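PDB 3DWC: metallocarboxypeptidase from Trypanosoma cruzi, which removes C-terminal amino acids from peptides as a metal-dependent carboxypeptidase of the M32 family, probably with broad specificity but sparing proline. Local coordinates for the interface of chains A and B. Residues are numbered along the deposited sequence; one frame, centred on the assembly and turned at random. Chains: chain A/B, Metallocarboxypeptidase.

The interface of chains A and B. Residues chain A 21, 25, 28, 246, 248; chain B 25-26, 29, 34, 42.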
# COMPACT_ATOMS: atom_id res chain seq x y z
N HIS A 21 -0.73 11.22 -3.17
CA HIS A 21 -0.04 10.25 -2.33
C HIS A 21 -0.78 8.90 -2.27
O HIS A 21 -0.19 7.83 -2.42
CB HIS A 21 0.16 10.82 -0.93
CG HIS A 21 0.70 9.84 0.07
ND1 HIS A 21 1.97 9.93 0.59
CD2 HIS A 21 0.13 8.76 0.67
CE1 HIS A 21 2.16 8.96 1.46
NE2 HIS A 21 1.07 8.22 1.51
N LEU A 25 0.47 5.37 -3.95
CA LEU A 25 0.57 4.13 -3.15
C LEU A 25 -0.29 3.03 -3.77
O LEU A 25 0.18 1.94 -3.99
CB LEU A 25 0.18 4.34 -1.70
CG LEU A 25 0.26 3.09 -0.85
CD1 LEU A 25 1.68 2.71 -0.67
CD2 LEU A 25 -0.46 3.34 0.51
N TRP A 28 1.41 1.63 -6.99
CA TRP A 28 2.54 0.79 -6.66
C TRP A 28 2.09 -0.57 -6.14
O TRP A 28 2.61 -1.59 -6.52
CB TRP A 28 3.39 1.49 -5.60
CG TRP A 28 4.48 0.63 -5.06
CD1 TRP A 28 5.72 0.45 -5.58
CD2 TRP A 28 4.39 -0.22 -3.91
NE1 TRP A 28 6.40 -0.51 -4.85
CE2 TRP A 28 5.61 -0.92 -3.81
CE3 TRP A 28 3.37 -0.48 -2.97
CZ2 TRP A 28 5.88 -1.81 -2.75
CZ3 TRP A 28 3.62 -1.42 -1.94
CH2 TRP A 28 4.88 -2.05 -1.84
N ASP A 246 9.11 8.46 -0.04
CA ASP A 246 8.87 7.02 0.01
C ASP A 246 8.91 6.49 -1.42
O ASP A 246 7.86 6.07 -2.01
CB ASP A 246 7.53 6.75 0.68
CG ASP A 246 7.38 5.33 1.18
OD1 ASP A 246 8.15 4.45 0.73
OD2 ASP A 246 6.47 5.11 2.04
N ARG A 248 9.78 3.94 -4.23
CA ARG A 248 9.73 2.52 -4.26
C ARG A 248 10.01 2.05 -5.69
O ARG A 248 9.27 2.36 -6.62
CB ARG A 248 8.35 2.05 -3.75
CG ARG A 248 8.12 2.34 -2.27
CD ARG A 248 6.84 1.72 -1.74
NE ARG A 248 6.55 2.21 -0.42
CZ ARG A 248 5.59 1.76 0.39
NH1 ARG A 248 4.84 0.75 0.04
NH2 ARG A 248 5.41 2.34 1.56
N LEU B 25 -5.77 0.69 2.91
CA LEU B 25 -4.50 0.32 2.25
C LEU B 25 -3.40 1.09 2.88
O LEU B 25 -2.38 0.51 3.27
CB LEU B 25 -4.51 0.65 0.77
CG LEU B 25 -3.27 0.17 -0.02
CD1 LEU B 25 -3.19 -1.40 0.02
CD2 LEU B 25 -3.32 0.69 -1.49
N ALA B 26 -3.60 2.40 2.98
CA ALA B 26 -2.61 3.30 3.59
C ALA B 26 -2.27 2.88 5.02
O ALA B 26 -1.13 2.95 5.43
CB ALA B 26 -3.12 4.76 3.56
N ASP B 29 -0.26 -0.49 4.95
CA ASP B 29 1.08 -0.29 4.45
C ASP B 29 1.93 0.41 5.48
O ASP B 29 3.15 0.12 5.58
CB ASP B 29 0.98 0.51 3.13
CG ASP B 29 2.29 0.78 2.51
OD1 ASP B 29 2.69 0.04 1.60
OD2 ASP B 29 2.98 1.71 2.95
N MET B 34 5.94 0.43 4.91
CA MET B 34 6.40 1.83 4.83
C MET B 34 7.71 2.08 5.57
O MET B 34 7.83 1.78 6.73
CB MET B 34 5.34 2.75 5.41
CG MET B 34 5.68 4.24 5.36
SD MET B 34 4.55 5.18 6.40
CE MET B 34 5.39 5.07 8.00
N ARG B 42 2.60 10.10 4.93
CA ARG B 42 1.50 9.17 5.03
C ARG B 42 0.40 9.66 5.99
O ARG B 42 -0.77 9.50 5.70
CB ARG B 42 1.98 7.76 5.42
CG ARG B 42 0.97 6.77 5.76
CD ARG B 42 0.12 6.29 4.57
NE ARG B 42 0.99 5.95 3.44
CZ ARG B 42 1.65 4.80 3.36
NH1 ARG B 42 1.47 3.88 4.28
NH2 ARG B 42 2.48 4.58 2.34
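The guanidinium of B:Arg42 is sandwiched between the chains: methyl CD2 of A:Leu25 lies over one face, 3.7 Å above the plane, and the thioether sulphur SD of B:Met34 over the other, both offset toward the rim. At its edge, the imidazole NE2 of A:His21 takes a hydrogen bond from NE of B:Arg42 at 3.0 Å. That bond lies in both the ring and the guanidinium planes, although the planes themselves stand 69° apart. Arginine suits this place because its flat head offers faces to apolar neighbours while its N-H groups point outward at the rim. The bent chain of B:Arg42 turns NE toward the histidine.

The guanidinium of A:Arg248 works by its edges. Its chain, extended from CG to NE, passes CD over the centre of the A:Trp28 indole, a broad apolar platform for the methylene. The tip then meets the carboxylate of B:Asp29 head-on and nearly coplanar, NH1 to OD1 at 2.8 Å and NH2 to OD2 at 2.9 Å, both through syn lone pairs: a paired salt bridge between the subunits. On its own side, NE binds OD1 of A:Asp246, met from above the carboxylate plane, and NH2 binds OD2; together these should hold the rotation of the guanidinium facing B:Asp29.

Between the two arginines, B:Asp29 is the hub, its short side chain set with CG anti to the backbone N (chi1 -180°), which carries the carboxylate out from helix 3-32 to A:Arg248. A:Leu25, from helix 4-32, runs antiparallel to it, CD1 lying 3.8 Å from CG of B:Asp29; the small side chain of B:Ala26 lets CD2 reach its CA. The patch belongs to a two-fold interface, so its twin recurs with chains exchanged; whether this dimer is the biological one the structure alone does not show. OD2 of B:Asp29 accepts from NH2 of A:Arg248 and from both NH1 and NH2 of B:Arg42, the last two at 3.0 Å each.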